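Local coordinates for protein chintase (Rhizomucor miehei, PDB 5YUQ) that probably hydrolyses the beta-1,4 linkages of chitin as a family 18 glycosidase with a tunnel-shaped active site, at residues 47-52 against 58-63; 91-96 against 100-105; 313-318 against 324-329; 291-296 against 300-305. All coordinates share one frame; numbering follows the deposited sequence. Where two conformers were deposited one is given.

How the interactions relate
The four contacts form two separate pairs. Interactions 1 and 2 are successive helix-to-strand contacts of the barrel, their centres 11 Å apart; strands 59-65 and 101-105 are neighbours, and Lys47 NZ reaches Glu96 OE2 at 2.6 Å in a salt bridge between the two helices. Interactions 4 and 3, centres 8 Å apart, share an antiparallel sheet in which Tyr314 O lies 2.7 Å from Tyr305 N, a probable hydrogen bond. The centres of interactions 2 and 3 are 37 Å apart, on opposite sides of the chain's centre. Interaction 2 is probably nearest the catalytic residues in sequence, because residues 100-105 begin the family 18 DxxDxDxE-like motif, though Leu102 itself faces the helix.

Interaction 1 (47-52 against 58-63); sequences KSVVQE and KSISLS
Val50 and Ile60 mark the closest backbone approach of helix residues 47-52 to residues 58-63, strand from Ser59 on, with their CA atoms 6.5 Å apart and no hydrogen bond between the segments. The remaining distance is filled by the side chain of Ile60, whose CB points at the helix. Ile60 CG1 stands anti to the backbone N (chi1 175°) and the chain continues extended, which carries the terminal CD1 to the helix surface. There CD1 is 3.7 Å from Val49 CG1 and 3.9 Å from Val50 CG2. These two methyls lie in directions about 100° apart around it, so the isoleucine tip enters the gap between consecutive valines. Val50 CG2 is shared by both branches, since Ile60 CG2 also lies 3.9 Å from it; Val50 CG1 is 4.2 Å from Ile60 CG2. Both valine side chains cross the isoleucine at about a right angle. The touching atoms are all methyls. Leu13 packs on Val49 and Leu99 on Val50, extending the apolar layer. On the backbone side, Ile60 N is bonded to Asp100 OD2, which ties this strand to the next one. Helix 43-55 leads into strand 59-65, itself paired in parallel with strands 24-32 and 101-105. A helix lying against the outside of a parallel barrel strand through branched aliphatic residues is the layering of a TIM barrel, the fold of family 18 chitinases.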
# COMPACT_ATOMS: atom_id res chain seq x y z
N LYS A 47 21.95 4.02 -0.43
CA LYS A 47 23.10 3.75 -1.28
C LYS A 47 23.51 2.28 -1.23
O LYS A 47 23.83 1.69 -2.26
CB LYS A 47 24.28 4.66 -0.94
CG LYS A 47 23.96 6.12 -1.19
CD LYS A 47 25.14 6.95 -1.62
CE LYS A 47 24.66 8.31 -2.13
NZ LYS A 47 25.77 9.30 -2.23
N SER A 48 23.49 1.69 -0.04
CA SER A 48 23.80 0.28 0.10
C SER A 48 22.84 -0.59 -0.70
O SER A 48 23.25 -1.48 -1.44
CB SER A 48 23.80 -0.14 1.57
OG SER A 48 23.67 -1.55 1.67
N VAL A 49 21.54 -0.32 -0.56
CA VAL A 49 20.54 -1.15 -1.22
C VAL A 49 20.54 -0.97 -2.73
O VAL A 49 20.36 -1.93 -3.47
CB VAL A 49 19.12 -0.92 -0.63
CG1 VAL A 49 18.09 -1.78 -1.36
CG2 VAL A 49 19.12 -1.27 0.85
N VAL A 50 20.76 0.26 -3.20
CA VAL A 50 20.87 0.50 -4.64
C VAL A 50 22.04 -0.28 -5.22
O VAL A 50 21.92 -0.93 -6.26
CB VAL A 50 21.03 2.00 -4.98
CG1 VAL A 50 21.37 2.17 -6.45
CG2 VAL A 50 19.75 2.76 -4.65
N GLN A 51 23.18 -0.24 -4.54
CA GLN A 51 24.34 -0.98 -5.00
C GLN A 51 24.06 -2.48 -5.06
O GLN A 51 24.41 -3.16 -6.03
CB GLN A 51 25.55 -0.67 -4.12
CG GLN A 51 26.83 -1.34 -4.60
CD GLN A 51 27.19 -0.91 -6.01
OE1 GLN A 51 27.61 0.22 -6.25
NE2 GLN A 51 27.00 -1.82 -6.97
N GLU A 52 23.42 -3.01 -4.02
CA GLU A 52 23.07 -4.43 -4.00
C GLU A 52 22.13 -4.78 -5.12
O GLU A 52 22.31 -5.78 -5.80
CB GLU A 52 22.45 -4.82 -2.65
CG GLU A 52 23.38 -4.71 -1.48
CD GLU A 52 22.76 -5.19 -0.18
OE1 GLU A 52 23.44 -5.13 0.86
OE2 GLU A 52 21.58 -5.62 -0.21
N LYS A 58 18.94 -5.78 -10.60
CA LYS A 58 17.57 -5.46 -10.23
C LYS A 58 17.29 -3.96 -10.25
O LYS A 58 18.18 -3.16 -9.96
CB LYS A 58 17.27 -6.01 -8.84
CG LYS A 58 17.49 -7.50 -8.73
CD LYS A 58 16.45 -8.29 -9.53
CE LYS A 58 16.81 -9.78 -9.54
NZ LYS A 58 15.68 -10.64 -10.00
N SER A 59 16.05 -3.60 -10.58
CA SER A 59 15.63 -2.21 -10.61
C SER A 59 15.21 -1.74 -9.22
O SER A 59 14.61 -2.49 -8.45
CB SER A 59 14.44 -2.04 -11.56
OG SER A 59 14.82 -2.22 -12.90
N ILE A 60 15.52 -0.48 -8.90
CA ILE A 60 15.11 0.08 -7.62
C ILE A 60 14.54 1.48 -7.80
O ILE A 60 15.12 2.32 -8.48
CB ILE A 60 16.26 0.06 -6.57
CG1 ILE A 60 15.84 0.76 -5.28
CG2 ILE A 60 17.53 0.69 -7.14
CD1 ILE A 60 16.71 0.38 -4.07
N SER A 61 13.38 1.71 -7.20
CA SER A 61 12.76 3.03 -7.18
C SER A 61 12.72 3.55 -5.76
O SER A 61 12.64 2.78 -4.82
CB SER A 61 11.33 2.96 -7.69
OG SER A 61 11.29 2.58 -9.06
N LEU A 62 12.75 4.87 -5.62
CA LEU A 62 12.49 5.50 -4.34
C LEU A 62 11.02 5.89 -4.28
O LEU A 62 10.49 6.48 -5.22
CB LEU A 62 13.35 6.75 -4.19
CG LEU A 62 13.17 7.58 -2.92
CD1 LEU A 62 13.55 6.77 -1.70
CD2 LEU A 62 14.00 8.85 -3.02
N SER A 63 10.37 5.53 -3.17
CA SER A 63 9.00 5.94 -2.93
C SER A 63 8.99 7.25 -2.17
O SER A 63 9.64 7.38 -1.13
CB SER A 63 8.23 4.87 -2.16
OG SER A 63 6.84 5.19 -2.11

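Interaction 2 (91-96 against 100-105); sequences VDVVKE and DGLNLD
Val94 and Leu102 cross obliquely, with one valine methyl directed into the fork of the leucine. Val94 CG2 lies 3.7 Å from Leu102 CG, and the angle CB-CG-CG2, measured at the leucine CG, is about 155°. The methyl is thus seated almost on the continuation of the CB-CG bond, where both leucine branches can touch it: Leu102 CD1 is 3.7 Å and CD2 3.9 Å from Val94 CG2. Two torsions set this up. On the helix, Val94 CG2 is anti to its own carbonyl carbon; on the strand, Leu102 CG is also anti to the carbonyl carbon (chi1 -70°). A second, looser contact comes from the preceding helix residue, where Val93 CG1 approaches Leu102 CD2 at 4.2 Å. The backbones remain apart, the nearest CA atoms being those of Val94 and Gly101 at 7.2 Å. Leu62 of the adjacent strand packs on Val93, and the helix 124-139 residues Lys138 and Leu139 touch Val91. Residues 100-107 read DGLNLDWE, close to the family 18 signature DxxDxDxE but with Asn103 for its second Asp and Glu107 as its last acid. Asn103, alternating with Leu102 along the strand, is bonded to Tyr7, Ser63 and Thr146. Between helix and strand there is no hydrogen bond or ion pair, so the contact rests on dispersion and solvent exclusion, while the polar chemistry belongs to the alternate residues of the strand.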
# COMPACT_ATOMS: atom_id res chain seq x y z
N VAL A 91 14.69 15.27 -9.25
CA VAL A 91 15.65 14.89 -10.29
C VAL A 91 17.02 14.70 -9.67
O VAL A 91 17.75 13.77 -10.02
CB VAL A 91 15.68 15.94 -11.41
CG1 VAL A 91 16.82 15.65 -12.38
CG2 VAL A 91 14.34 15.99 -12.13
N ASP A 92 17.37 15.56 -8.72
CA ASP A 92 18.67 15.47 -8.07
C ASP A 92 18.81 14.17 -7.28
O ASP A 92 19.87 13.54 -7.32
CB ASP A 92 18.92 16.65 -7.13
CG ASP A 92 19.21 17.93 -7.86
OD1 ASP A 92 19.47 17.89 -9.09
OD2 ASP A 92 19.19 19.00 -7.21
N VAL A 93 17.74 13.78 -6.65
CA VAL A 93 17.77 12.55 -5.87
C VAL A 93 17.98 11.32 -6.73
O VAL A 93 18.67 10.43 -6.40
CB VAL A 93 16.53 12.38 -4.96
CG1 VAL A 93 15.33 11.90 -5.74
CG2 VAL A 93 16.84 11.36 -3.91
N VAL A 94 17.34 11.32 -7.89
CA VAL A 94 17.49 10.23 -8.84
C VAL A 94 18.95 10.12 -9.27
O VAL A 94 19.52 9.03 -9.26
CB VAL A 94 16.59 10.40 -10.07
CG1 VAL A 94 16.96 9.37 -11.13
CG2 VAL A 94 15.14 10.23 -9.65
N LYS A 95 19.56 11.25 -9.60
CA LYS A 95 20.98 11.26 -9.99
C LYS A 95 21.89 10.90 -8.82
O LYS A 95 22.83 10.12 -8.98
CB LYS A 95 21.38 12.63 -10.55
CG LYS A 95 20.68 13.04 -11.83
CD LYS A 95 20.95 14.52 -12.10
CE LYS A 95 20.32 14.98 -13.41
NZ LYS A 95 20.51 16.45 -13.61
N GLU A 96 21.62 11.46 -7.65
CA GLU A 96 22.48 11.23 -6.49
C GLU A 96 22.52 9.76 -6.09
O GLU A 96 23.58 9.23 -5.72
CB GLU A 96 22.03 12.08 -5.29
CG GLU A 96 22.81 11.80 -4.00
CD GLU A 96 24.29 12.15 -4.10
OE1 GLU A 96 24.64 13.05 -4.88
OE2 GLU A 96 25.10 11.51 -3.39
N ASP A 100 16.51 3.91 -10.45
CA ASP A 100 15.88 3.52 -11.70
C ASP A 100 14.50 4.09 -11.84
O ASP A 100 13.90 4.03 -12.92
CB ASP A 100 15.81 2.01 -11.77
CG ASP A 100 17.17 1.38 -11.64
OD1 ASP A 100 18.00 1.64 -12.54
OD2 ASP A 100 17.41 0.67 -10.64
N GLY A 101 13.97 4.65 -10.76
CA GLY A 101 12.66 5.25 -10.83
C GLY A 101 12.20 5.95 -9.58
O GLY A 101 12.87 5.94 -8.56
N LEU A 102 11.03 6.56 -9.69
CA LEU A 102 10.39 7.21 -8.56
C LEU A 102 8.97 6.70 -8.47
O LEU A 102 8.25 6.63 -9.46
CB LEU A 102 10.36 8.73 -8.75
CG LEU A 102 11.69 9.47 -8.65
CD1 LEU A 102 11.52 10.91 -9.15
CD2 LEU A 102 12.22 9.44 -7.22
N ASN A 103 8.58 6.33 -7.25
CA ASN A 103 7.24 5.87 -6.95
C ASN A 103 6.58 6.94 -6.09
O ASN A 103 6.98 7.13 -4.94
CB ASN A 103 7.32 4.53 -6.20
CG ASN A 103 5.97 4.06 -5.67
OD1 ASN A 103 5.70 4.12 -4.47
ND2 ASN A 103 5.13 3.57 -6.57
N LEU A 104 5.59 7.64 -6.61
CA LEU A 104 4.98 8.73 -5.85
C LEU A 104 3.79 8.19 -5.06
O LEU A 104 2.91 7.55 -5.62
CB LEU A 104 4.58 9.89 -6.76
CG LEU A 104 5.74 10.46 -7.59
CD1 LEU A 104 5.33 11.77 -8.28
CD2 LEU A 104 7.00 10.65 -6.75
N ASP A 105 3.81 8.41 -3.75
CA ASP A 105 2.83 7.84 -2.83
C ASP A 105 2.16 8.94 -2.02
O ASP A 105 2.20 8.97 -0.79
CB ASP A 105 3.53 6.81 -1.91
CG ASP A 105 2.56 5.97 -1.11
OD1 ASP A 105 1.33 6.01 -1.34
OD2 ASP A 105 3.04 5.23 -0.22

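Interaction 3 (313-318 against 324-329); sequences PYAYSF and LSFDDA
An antiparallel beta hairpin joins residues 313-318 to 324-329, and Pro313 meets Phe326 where the second strand runs out. Ala315 and Leu324 form the hydrogen-bonded pair: Leu324 N donates to Ala315 O at 2.8 Å and Ala315 N returns a bond to Leu324 O at 2.9 Å, each donor lying in the plane of its acceptor carbonyl. Tyr314 and Ser325 make the adjoining non-hydrogen-bonded pair. Phe326 N then reaches Pro313 O at 3.2 Å, nearly straight at the hydrogen (176°), although tilted from the carbonyl plane. A water also donates to Pro313 O and bonds to Ser325 OG, whose other partner is Asn194 N. Beyond the paired backbone comes a CH-pi contact: Pro313 CG sits 3.6 Å from the centroid of the Phe326 ring and 9° off its normal. The ring takes this place because Phe326 CG falls between its backbone N and carbonyl carbon (chi1 64°). Leu324 O lies at the ring edge, in plane. The carboxylate of Asp328 comes alongside the proline, OD2 being 3.5 Å from Pro313 CG, while Asp328 serves as N-cap of helix 329-341. Trp287 and Ile290 of helix 287-292 touch Phe326, Trp302 packs on Ala315 and Leu324, and the second hairpin strand pairs with strand 228-240, leaving the hairpin between strand 228-240, at its Arg237 end, and strand 302-307.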
# COMPACT_ATOMS: atom_id res chain seq x y z
N PRO A 313 -8.16 -15.56 4.74
CA PRO A 313 -8.31 -16.26 6.02
C PRO A 313 -8.60 -15.25 7.12
O PRO A 313 -8.25 -14.07 7.01
CB PRO A 313 -6.92 -16.85 6.24
CG PRO A 313 -6.00 -15.84 5.58
CD PRO A 313 -6.75 -15.41 4.34
N TYR A 314 -9.24 -15.71 8.19
CA TYR A 314 -9.37 -14.89 9.36
C TYR A 314 -9.35 -15.79 10.57
O TYR A 314 -9.54 -17.00 10.44
CB TYR A 314 -10.63 -14.02 9.32
CG TYR A 314 -11.94 -14.78 9.32
CD1 TYR A 314 -12.46 -15.30 8.15
CD2 TYR A 314 -12.67 -14.93 10.49
CE1 TYR A 314 -13.67 -15.98 8.15
CE2 TYR A 314 -13.87 -15.60 10.50
CZ TYR A 314 -14.36 -16.13 9.33
OH TYR A 314 -15.56 -16.80 9.35
N ALA A 315 -9.08 -15.22 11.73
CA ALA A 315 -8.96 -16.03 12.93
C ALA A 315 -9.55 -15.28 14.10
O ALA A 315 -9.51 -14.05 14.15
CB ALA A 315 -7.50 -16.39 13.19
N TYR A 316 -10.11 -16.02 15.05
CA TYR A 316 -10.69 -15.39 16.22
C TYR A 316 -9.97 -15.86 17.48
O TYR A 316 -9.73 -17.05 17.67
CB TYR A 316 -12.18 -15.71 16.33
CG TYR A 316 -12.81 -15.07 17.54
CD1 TYR A 316 -13.00 -13.70 17.61
CD2 TYR A 316 -13.21 -15.84 18.62
CE1 TYR A 316 -13.57 -13.10 18.73
CE2 TYR A 316 -13.78 -15.26 19.74
CZ TYR A 316 -13.95 -13.89 19.79
OH TYR A 316 -14.52 -13.33 20.91
N SER A 317 -9.62 -14.90 18.34
CA SER A 317 -9.06 -15.21 19.64
C SER A 317 -10.05 -14.80 20.70
O SER A 317 -10.32 -13.62 20.88
CB SER A 317 -7.75 -14.43 19.86
OG SER A 317 -7.33 -14.56 21.21
N PHE A 318 -10.58 -15.79 21.43
CA PHE A 318 -11.56 -15.50 22.47
C PHE A 318 -10.91 -14.58 23.51
O PHE A 318 -11.53 -13.65 24.02
CB PHE A 318 -12.07 -16.79 23.11
CG PHE A 318 -13.24 -16.58 24.02
CD1 PHE A 318 -14.54 -16.63 23.54
CD2 PHE A 318 -13.04 -16.32 25.36
CE1 PHE A 318 -15.62 -16.42 24.37
CE2 PHE A 318 -14.11 -16.11 26.21
CZ PHE A 318 -15.41 -16.16 25.72
N LEU A 324 -8.60 -11.48 13.64
CA LEU A 324 -7.47 -11.15 12.78
C LEU A 324 -7.87 -11.45 11.36
O LEU A 324 -8.17 -12.59 11.03
CB LEU A 324 -6.26 -12.02 13.14
CG LEU A 324 -5.05 -11.96 12.19
CD1 LEU A 324 -4.39 -10.61 12.25
CD2 LEU A 324 -4.06 -13.08 12.53
N SER A 325 -7.88 -10.42 10.51
CA SER A 325 -8.02 -10.65 9.08
C SER A 325 -6.61 -10.62 8.52
O SER A 325 -5.87 -9.68 8.79
CB SER A 325 -8.85 -9.57 8.42
OG SER A 325 -8.73 -9.69 7.00
N PHE A 326 -6.24 -11.63 7.75
CA PHE A 326 -4.88 -11.68 7.22
C PHE A 326 -4.80 -12.26 5.83
O PHE A 326 -5.83 -12.52 5.21
CB PHE A 326 -3.91 -12.39 8.20
CG PHE A 326 -4.21 -13.85 8.45
CD1 PHE A 326 -5.31 -14.25 9.21
CD2 PHE A 326 -3.33 -14.84 7.98
CE1 PHE A 326 -5.55 -15.60 9.46
CE2 PHE A 326 -3.58 -16.19 8.23
CZ PHE A 326 -4.68 -16.57 8.97
N ASP A 327 -3.58 -12.44 5.33
CA ASP A 327 -3.37 -13.12 4.07
C ASP A 327 -2.34 -14.21 4.25
O ASP A 327 -1.38 -14.04 5.00
CB ASP A 327 -2.92 -12.14 2.99
CG ASP A 327 -4.09 -11.50 2.30
OD1 ASP A 327 -4.60 -12.10 1.33
OD2 ASP A 327 -4.54 -10.42 2.76
N ASP A 328 -2.57 -15.33 3.59
CA ASP A 328 -1.65 -16.46 3.67
C ASP A 328 -1.26 -16.90 2.28
O ASP A 328 -1.51 -16.20 1.30
CB ASP A 328 -2.25 -17.61 4.49
CG ASP A 328 -3.62 -18.06 3.99
OD1 ASP A 328 -4.01 -17.67 2.87
OD2 ASP A 328 -4.30 -18.83 4.71
N ALA A 329 -0.62 -18.06 2.16
CA ALA A 329 -0.16 -18.48 0.84
C ALA A 329 -1.34 -18.66 -0.10
O ALA A 329 -1.27 -18.28 -1.26
CB ALA A 329 0.66 -19.75 0.93
O HOH W 1 -9.91 -11.93 6.30

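Interaction 4 (291-296 against 300-305); sequences AQEGIA and SGWVTY
Ile295 lays its longer branch over one face of the Trp302 indole. CD1 stands 3.6 Å from the centroid of the five-membered ring, 11° off the normal, a CH-pi contact, and Ile295 CG1 follows at 3.6 Å from Trp302 CD1. With Ile295 CG1 anti to the carbonyl carbon (chi1 -65°), the extended chain runs obliquely across the ring. Two hydroxyls of residues 300-305 bond to the turn. Ser300 OG donates to Glu293 O at 2.6 Å, in the carbonyl plane and on a lone pair; Gly294 follows with positive phi in a Schellman motif, so this carbonyl belongs to the helix terminus. Thr304 OG1 donates to Ile295 O at 2.7 Å from well above the carbonyl plane, a bond made doubtful by a second deposited conformer of the threonine. A water accepts from Trp302 NE1 at 3.0 Å, donates to Ser300 O and gives a weak bond to Glu293 OE1, which is also bonded to Tyr285 OH. Ala315 and Leu324 touch Ile295. The chemistry is divided: dispersion holds the indole face, while directional hydroxyl bonds go to the carbonyl of Glu293, next to the Schellman glycine, and to that of Ile295 in the 3-10 turn.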
# COMPACT_ATOMS: atom_id res chain seq x y z
N ALA A 291 2.93 -16.64 11.60
CA ALA A 291 3.60 -17.92 11.39
C ALA A 291 4.18 -18.45 12.70
O ALA A 291 3.97 -19.62 13.05
CB ALA A 291 4.69 -17.77 10.35
N GLN A 292 4.90 -17.59 13.42
CA GLN A 292 5.56 -18.01 14.66
C GLN A 292 4.57 -18.47 15.72
O GLN A 292 4.87 -19.38 16.50
CB GLN A 292 6.44 -16.88 15.21
CG GLN A 292 7.72 -16.61 14.43
CD GLN A 292 8.31 -15.24 14.73
OE1 GLN A 292 7.72 -14.43 15.45
NE2 GLN A 292 9.48 -14.96 14.15
N GLU A 293 3.39 -17.86 15.75
CA GLU A 293 2.39 -18.18 16.76
C GLU A 293 1.53 -19.38 16.37
O GLU A 293 0.73 -19.86 17.17
CB GLU A 293 1.49 -16.97 17.04
CG GLU A 293 2.22 -15.85 17.75
CD GLU A 293 1.31 -14.68 18.07
OE1 GLU A 293 0.17 -14.66 17.55
OE2 GLU A 293 1.73 -13.80 18.84
N GLY A 294 1.70 -19.87 15.15
CA GLY A 294 1.00 -21.06 14.72
C GLY A 294 -0.49 -20.82 14.59
O GLY A 294 -1.28 -21.75 14.74
N ILE A 295 -0.86 -19.59 14.28
CA ILE A 295 -2.27 -19.24 14.15
C ILE A 295 -2.99 -20.19 13.19
O ILE A 295 -4.09 -20.64 13.48
CB ILE A 295 -2.43 -17.76 13.73
CG1 ILE A 295 -1.89 -16.87 14.87
CG2 ILE A 295 -3.88 -17.44 13.43
CD1 ILE A 295 -2.22 -15.40 14.74
N ALA A 296 -2.34 -20.54 12.08
CA ALA A 296 -2.94 -21.39 11.06
C ALA A 296 -3.25 -22.82 11.53
O ALA A 296 -4.04 -23.51 10.91
CB ALA A 296 -2.05 -21.43 9.82
N SER A 300 -1.91 -20.82 20.00
CA SER A 300 -1.82 -19.50 20.62
C SER A 300 -3.16 -18.83 20.90
O SER A 300 -3.24 -17.61 20.99
CB SER A 300 -0.94 -18.57 19.79
OG SER A 300 0.37 -19.11 19.67
N GLY A 301 -4.21 -19.64 21.03
CA GLY A 301 -5.51 -19.12 21.42
C GLY A 301 -6.35 -18.65 20.25
O GLY A 301 -7.35 -17.95 20.45
N TRP A 302 -5.95 -19.03 19.04
CA TRP A 302 -6.68 -18.64 17.83
C TRP A 302 -7.44 -19.81 17.22
O TRP A 302 -7.00 -20.95 17.30
CB TRP A 302 -5.70 -18.09 16.78
CG TRP A 302 -5.02 -16.85 17.20
CD1 TRP A 302 -3.83 -16.74 17.85
CD2 TRP A 302 -5.49 -15.51 17.01
NE1 TRP A 302 -3.53 -15.42 18.08
CE2 TRP A 302 -4.54 -14.64 17.57
CE3 TRP A 302 -6.64 -14.97 16.42
CZ2 TRP A 302 -4.69 -13.26 17.55
CZ3 TRP A 302 -6.79 -13.59 16.40
CH2 TRP A 302 -5.82 -12.75 16.96
N VAL A 303 -8.59 -19.51 16.62
CA VAL A 303 -9.31 -20.47 15.80
C VAL A 303 -9.42 -19.86 14.40
O VAL A 303 -9.92 -18.74 14.23
CB VAL A 303 -10.70 -20.77 16.38
CG1 VAL A 303 -11.48 -21.67 15.43
CG2 VAL A 303 -10.58 -21.42 17.76
N THR A 304 -8.95 -20.60 13.40
CA THR A 304 -8.85 -20.04 12.04
C THR A 304 -10.03 -20.43 11.15
O THR A 304 -10.60 -21.51 11.29
CB THR A 304 -7.51 -20.42 11.39
OG1 THR A 304 -6.43 -19.99 12.24
CG2 THR A 304 -7.35 -19.75 10.04
N TYR A 305 -10.40 -19.52 10.24
CA TYR A 305 -11.50 -19.70 9.31
C TYR A 305 -11.07 -19.20 7.94
O TYR A 305 -10.00 -18.61 7.78
CB TYR A 305 -12.71 -18.89 9.75
CG TYR A 305 -13.25 -19.24 11.12
CD1 TYR A 305 -14.20 -20.24 11.27
CD2 TYR A 305 -12.83 -18.56 12.25
CE1 TYR A 305 -14.71 -20.57 12.52
CE2 TYR A 305 -13.33 -18.89 13.51
CZ TYR A 305 -14.27 -19.89 13.62
OH TYR A 305 -14.78 -20.21 14.86
O HOH W 2 -1.40 -15.19 20.21